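Local coordinates for extracellular protein 11-1 (Passalora fulva, PDB 6ZUS) that acts as a secreted avirulence effector of a fungal pathogen, probably in interactions with plant resistance proteins, and binds zinc ions, at residues H15-P20 with K72-S77; G22-F27 with I60-C65. One frame throughout, in Å; residues are numbered along the deposited sequence.

Contact 1 (H15-P20 with K72-S77); sequences HQFRIP and KTCICS. With ZN (zinc ion), chain G.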
loop_
_atom_site.group_PDB
_atom_site.type_symbol
_atom_site.label_atom_id
_atom_site.label_comp_id
_atom_site.label_asym_id
_atom_site.label_seq_id
_atom_site.Cartn_x
_atom_site.Cartn_y
_atom_site.Cartn_z
ATOM N N HIS A 15 -5.854 -0.408 -7.471
ATOM C CA HIS A 15 -6.243 -0.851 -8.836
ATOM C C HIS A 15 -6.932 0.336 -9.533
ATOM O O HIS A 15 -8.026 0.705 -9.098
ATOM C CB HIS A 15 -7.115 -2.123 -8.803
ATOM C CG HIS A 15 -7.343 -2.638 -10.191
ATOM N ND1 HIS A 15 -8.366 -3.498 -10.542
ATOM C CD2 HIS A 15 -6.687 -2.389 -11.341
ATOM C CE1 HIS A 15 -8.288 -3.768 -11.812
ATOM N NE2 HIS A 15 -7.315 -3.106 -12.332
ATOM N N GLN A 16 -6.281 0.925 -10.540
ATOM C CA GLN A 16 -6.850 1.981 -11.399
ATOM C C GLN A 16 -7.201 1.340 -12.737
ATOM O O GLN A 16 -6.337 0.708 -13.386
ATOM C CB GLN A 16 -5.875 3.148 -11.582
ATOM C CG GLN A 16 -6.455 4.297 -12.437
ATOM C CD GLN A 16 -5.517 5.475 -12.564
ATOM O OE1 GLN A 16 -4.478 5.568 -11.851
ATOM N NE2 GLN A 16 -5.867 6.324 -13.516
ATOM N N PHE A 17 -8.428 1.498 -13.163
ATOM C CA PHE A 17 -8.897 0.942 -14.461
ATOM C C PHE A 17 -10.058 1.766 -15.034
ATOM O O PHE A 17 -10.641 2.608 -14.345
ATOM C CB PHE A 17 -9.297 -0.510 -14.265
ATOM C CG PHE A 17 -10.350 -0.741 -13.210
ATOM C CD1 PHE A 17 -10.034 -0.813 -11.859
ATOM C CD2 PHE A 17 -11.693 -0.876 -13.584
ATOM C CE1 PHE A 17 -11.019 -1.000 -10.891
ATOM C CE2 PHE A 17 -12.669 -1.101 -12.628
ATOM C CZ PHE A 17 -12.333 -1.187 -11.285
ATOM N N ARG A 18 -10.364 1.541 -16.312
ATOM C CA ARG A 18 -11.445 2.289 -17.009
ATOM C C ARG A 18 -12.650 1.357 -17.140
ATOM O O ARG A 18 -12.454 0.134 -17.332
ATOM C CB ARG A 18 -11.026 2.806 -18.396
ATOM C CG ARG A 18 -9.644 3.443 -18.490
ATOM C CD ARG A 18 -9.435 4.728 -17.720
ATOM N NE ARG A 18 -8.074 5.211 -17.968
ATOM C CZ ARG A 18 -7.241 5.721 -17.045
ATOM N NH1 ARG A 18 -7.618 5.848 -15.786
ATOM N NH2 ARG A 18 -6.018 6.097 -17.395
ATOM N N ILE A 19 -13.849 1.932 -17.070
ATOM C CA ILE A 19 -15.122 1.195 -17.234
ATOM C C ILE A 19 -15.997 1.976 -18.202
ATOM O O ILE A 19 -15.794 3.178 -18.423
ATOM C CB ILE A 19 -15.810 0.966 -15.870
ATOM C CG1 ILE A 19 -16.317 2.291 -15.288
ATOM C CG2 ILE A 19 -14.877 0.210 -14.890
ATOM C CD1 ILE A 19 -17.236 2.128 -14.106
ATOM N N PRO A 20 -17.010 1.318 -18.799
ATOM C CA PRO A 20 -17.960 2.021 -19.673
ATOM C C PRO A 20 -18.614 3.197 -18.926
ATOM O O PRO A 20 -18.938 3.035 -17.712
ATOM C CB PRO A 20 -18.979 0.924 -19.988
ATOM C CG PRO A 20 -18.213 -0.346 -19.894
ATOM C CD PRO A 20 -17.265 -0.129 -18.728
ATOM N N LYS A 72 -15.246 5.938 -17.771
ATOM C CA LYS A 72 -14.947 6.497 -16.439
ATOM C C LYS A 72 -13.673 5.808 -15.958
ATOM O O LYS A 72 -13.417 4.620 -16.354
ATOM C CB LYS A 72 -16.037 6.192 -15.420
ATOM C CG LYS A 72 -17.321 6.972 -15.620
ATOM C CD LYS A 72 -18.389 6.465 -14.686
ATOM C CE LYS A 72 -19.718 7.172 -14.833
ATOM N NZ LYS A 72 -20.708 6.563 -13.909
ATOM N N THR A 73 -12.902 6.538 -15.162
ATOM C CA THR A 73 -11.738 6.003 -14.418
ATOM C C THR A 73 -12.222 5.622 -13.020
ATOM O O THR A 73 -12.786 6.526 -12.306
ATOM C CB THR A 73 -10.596 7.007 -14.305
ATOM O OG1 THR A 73 -10.091 7.197 -15.620
ATOM C CG2 THR A 73 -9.481 6.489 -13.413
ATOM N N CYS A 74 -11.924 4.389 -12.637
ATOM C CA CYS A 74 -12.136 3.859 -11.282
ATOM C C CYS A 74 -10.786 3.741 -10.594
ATOM O O CYS A 74 -9.844 3.210 -11.213
ATOM C CB CYS A 74 -12.767 2.477 -11.259
ATOM S SG CYS A 74 -14.332 2.495 -12.141
ATOM N N ILE A 75 -10.732 4.158 -9.332
ATOM C CA ILE A 75 -9.535 3.905 -8.492
ATOM C C ILE A 75 -10.037 3.193 -7.240
ATOM O O ILE A 75 -10.804 3.816 -6.498
ATOM C CB ILE A 75 -8.714 5.162 -8.198
ATOM C CG1 ILE A 75 -8.277 5.848 -9.498
ATOM C CG2 ILE A 75 -7.532 4.807 -7.297
ATOM C CD1 ILE A 75 -7.760 7.258 -9.308
ATOM N N CYS A 76 -9.765 1.900 -7.134
ATOM C CA CYS A 76 -10.194 1.044 -6.004
ATOM C C CYS A 76 -8.955 0.793 -5.153
ATOM O O CYS A 76 -7.931 0.389 -5.712
ATOM C CB CYS A 76 -10.826 -0.232 -6.529
ATOM S SG CYS A 76 -12.255 0.238 -7.545
ATOM N N SER A 77 -8.987 1.135 -3.867
ATOM C CA SER A 77 -7.754 1.099 -3.057
ATOM C C SER A 77 -8.103 0.599 -1.669
ATOM O O SER A 77 -9.295 0.644 -1.250
ATOM C CB SER A 77 -7.083 2.430 -3.028
ATOM O OG SER A 77 -7.930 3.396 -2.399
HETATM ZN ZN ZN G . -9.610 -4.486 -9.271
HETATM O O HOH W 1 -8.804 -6.589 -8.967
#
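Strands 15-20 and 72-77 run antiparallel, with H15, F17 and I19 forming hydrogen-bonded pairs with C76, C74 and K72, while Q16 with I75 and R18 with T73 make the non-hydrogen-bonded pairs between them. Six backbone bonds hold this register; the H15 N to C76 O bond is 2.8 Å long and almost straight at 178°. On the face that carries H15, F17 and I19, the contact is built around cysteines. With F17 CG set between the backbone N and the carbonyl carbon (chi1 57°), the side chain starts back toward the partner strand, and its ring comes to lie with CZ 3.7 Å from C74 CB, a CH-pi contact over one face and toward the rim. C76 SG approaches the same ring obliquely, 3.8 Å from CE1. I19 wraps the other sulfur: CG1, CG2 and CD1 all touch C74 SG, the last at 3.5 Å, and its CG1 also packs on K72 CB. At the far end, H15 ND1 binds a zinc ion at 2.0 Å, with a water on the same metal at 2.3 Å. F17 CD1 sits 3.3 Å above the centre of that imidazole, which should limit how the ring can turn. On the opposite face, Q16 and I75 lie side by side, CG to CG1 at 3.8 Å. C76 leaves the pair as a disulfide to C29, C74 as one to the 22-27 loop, and the amine of K72 leads away to D23 O and E62. Within the four-stranded sheet this is the central pairing: strand 127-138 flanks 6-20, where Y127 stacks on the H15 ring, and strand 57-64 flanks 71-86 through T73 with A63 and I75 with Q61.

Contact 2 (G22-F27 with I60-C65); sequences GDNCNF and IQEAPC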
loop_
_atom_site.group_PDB
_atom_site.type_symbol
_atom_site.label_atom_id
_atom_site.label_comp_id
_atom_site.label_asym_id
_atom_site.label_seq_id
_atom_site.Cartn_x
_atom_site.Cartn_y
_atom_site.Cartn_z
ATOM N N GLY A 22 -21.515 4.404 -18.903
ATOM C CA GLY A 22 -22.864 4.124 -18.388
ATOM C C GLY A 22 -22.815 3.308 -17.095
ATOM O O GLY A 22 -23.864 3.133 -16.436
ATOM N N ASP A 23 -21.651 2.760 -16.736
ATOM C CA ASP A 23 -21.517 1.933 -15.515
ATOM C C ASP A 23 -21.028 2.791 -14.332
ATOM O O ASP A 23 -20.560 3.953 -14.538
ATOM C CB ASP A 23 -20.570 0.767 -15.789
ATOM C CG ASP A 23 -21.105 -0.332 -16.707
ATOM O OD1 ASP A 23 -22.235 -0.169 -17.219
ATOM O OD2 ASP A 23 -20.450 -1.369 -16.795
ATOM N N ASN A 24 -21.021 2.177 -13.154
ATOM C CA ASN A 24 -20.502 2.783 -11.900
ATOM C C ASN A 24 -19.347 1.939 -11.360
ATOM O O ASN A 24 -19.356 0.704 -11.500
ATOM C CB ASN A 24 -21.620 2.962 -10.872
ATOM C CG ASN A 24 -22.766 3.845 -11.356
ATOM O OD1 ASN A 24 -23.908 3.628 -10.945
ATOM N ND2 ASN A 24 -22.503 4.778 -12.250
ATOM N N CYS A 25 -18.394 2.566 -10.667
ATOM C CA CYS A 25 -17.188 1.834 -10.163
ATOM C C CYS A 25 -17.602 0.807 -9.122
ATOM O O CYS A 25 -16.938 -0.226 -9.032
ATOM C CB CYS A 25 -16.116 2.772 -9.612
ATOM S SG CYS A 25 -15.461 3.805 -10.965
ATOM N N ASN A 26 -18.665 1.093 -8.364
ATOM C CA ASN A 26 -19.163 0.139 -7.330
ATOM C C ASN A 26 -19.953 -1.023 -7.974
ATOM O O ASN A 26 -20.463 -1.866 -7.202
ATOM C CB ASN A 26 -19.957 0.844 -6.231
ATOM C CG ASN A 26 -21.239 1.491 -6.695
ATOM O OD1 ASN A 26 -21.815 1.133 -7.733
ATOM N ND2 ASN A 26 -21.722 2.422 -5.876
ATOM N N PHE A 27 -20.024 -1.149 -9.301
ATOM C CA PHE A 27 -20.398 -2.458 -9.918
ATOM C C PHE A 27 -19.165 -3.386 -9.973
ATOM O O PHE A 27 -19.323 -4.562 -10.217
ATOM C CB PHE A 27 -20.910 -2.308 -11.343
ATOM C CG PHE A 27 -22.123 -1.430 -11.535
ATOM C CD1 PHE A 27 -23.007 -1.196 -10.493
ATOM C CD2 PHE A 27 -22.440 -0.969 -12.807
ATOM C CE1 PHE A 27 -24.118 -0.383 -10.684
ATOM C CE2 PHE A 27 -23.559 -0.170 -13.010
ATOM C CZ PHE A 27 -24.399 0.114 -11.944
ATOM N N ILE A 60 -13.229 3.825 -2.905
ATOM C CA ILE A 60 -13.613 3.713 -4.345
ATOM C C ILE A 60 -13.794 5.149 -4.840
ATOM O O ILE A 60 -14.483 5.936 -4.155
ATOM C CB ILE A 60 -14.864 2.843 -4.506
ATOM C CG1 ILE A 60 -14.669 1.439 -3.923
ATOM C CG2 ILE A 60 -15.322 2.806 -5.967
ATOM C CD1 ILE A 60 -15.937 0.568 -3.940
ATOM N N GLN A 61 -13.084 5.516 -5.882
ATOM C CA GLN A 61 -13.143 6.848 -6.522
ATOM C C GLN A 61 -13.549 6.607 -7.986
ATOM O O GLN A 61 -13.100 5.595 -8.589
ATOM C CB GLN A 61 -11.795 7.573 -6.570
ATOM C CG GLN A 61 -11.119 7.750 -5.234
ATOM C CD GLN A 61 -9.682 8.198 -5.442
ATOM O OE1 GLN A 61 -9.428 9.296 -5.966
ATOM N NE2 GLN A 61 -8.751 7.308 -5.085
ATOM N N GLU A 62 -14.311 7.535 -8.546
ATOM C CA GLU A 62 -14.840 7.469 -9.923
ATOM C C GLU A 62 -14.789 8.886 -10.491
ATOM O O GLU A 62 -15.187 9.851 -9.778
ATOM C CB GLU A 62 -16.285 6.933 -9.839
ATOM C CG GLU A 62 -17.060 6.893 -11.150
ATOM C CD GLU A 62 -18.522 6.464 -10.976
ATOM O OE1 GLU A 62 -18.797 5.311 -10.522
ATOM O OE2 GLU A 62 -19.396 7.295 -11.305
ATOM N N ALA A 63 -14.402 9.013 -11.749
ATOM C CA ALA A 63 -14.430 10.303 -12.474
ATOM C C ALA A 63 -14.557 9.987 -13.957
ATOM O O ALA A 63 -13.967 9.014 -14.410
ATOM C CB ALA A 63 -13.180 11.114 -12.178
ATOM N N PRO A 64 -15.335 10.781 -14.727
ATOM C CA PRO A 64 -15.378 10.620 -16.178
ATOM C C PRO A 64 -13.965 10.927 -16.670
ATOM O O PRO A 64 -13.326 11.836 -16.147
ATOM C CB PRO A 64 -16.416 11.676 -16.611
ATOM C CG PRO A 64 -16.253 12.786 -15.553
ATOM C CD PRO A 64 -16.142 11.944 -14.282
ATOM N N CYS A 65 -13.503 10.171 -17.657
ATOM C CA CYS A 65 -12.154 10.324 -18.240
ATOM C C CYS A 65 -12.265 11.156 -19.545
ATOM O O CYS A 65 -12.866 10.639 -20.515
ATOM C CB CYS A 65 -11.576 8.936 -18.404
ATOM S SG CYS A 65 -9.978 8.977 -19.239
HETATM O O HOH W 2 -19.537 4.127 -8.131
#
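C25 and E62 carry this contact, one through its backbone N-H and sulfur, the other through OE1 and its CB and CG. E62 OE1 accepts the bond from C25 N at 2.8 Å and 167°, meeting it on the anti side of the carboxylate, 24° out of its plane. N24 CA lies against the same oxygen at 3.3 Å. C25 SG also rests on the aliphatic part of the glutamate, 3.4 Å from E62 CB and scarcely farther from CG. Two residues back along the strand, I60 CG2 meets C25 CB at 3.7 Å, adding an apolar contact to the turn. What brings the acid here is an extended side chain: E62 CG is anti to the backbone N (chi1 175°), and the chain continues straight to the carboxylate. Water 2 adds a second grip on OE1, donating to it at 2.8 Å while accepting a longer bond from N26 N at 3.2 Å. Two successive amides at the start of the 3-10 turn 25-27 are therefore served by one oxygen, directly and through water, an arrangement that would suit a negative charge. The turn is closed by F27 N bonding to N24 O, and N24 CB lies over the centre of the F27 ring. Farther out, the other oxygen, E62 OE2, forms a salt bridge with K72, whose amine also takes a hydrogen bond to D23 O. The result is a short 3-10 turn tied by the C25-C74 disulfide to strand 71-86 and by the E62 carboxylate to the neighbouring edge strand 57-64 of the antiparallel sheet, in keeping with the cysteine-rich build of small secreted fungal effectors.

Overall arrangement
From the N terminus the chain runs up strand 6-20, whose last part supplies the first half of contact 1, and turns directly into the loop that holds 22-27. Helix 31-40 follows, and strand 57-64 then returns to complete contact 2. Only after that does strand 71-86 pair with 15-20, so contact 1 closes the wider excursion and contact 2 a shorter one lying within it. Their centres are 6 Å apart, and besides the disulfide between them they touch directly where I19 CD1 packs 3.5 Å from N24 C. Together they fasten the loop leading to helix 31-40 onto three adjacent strands at one end of the sheet.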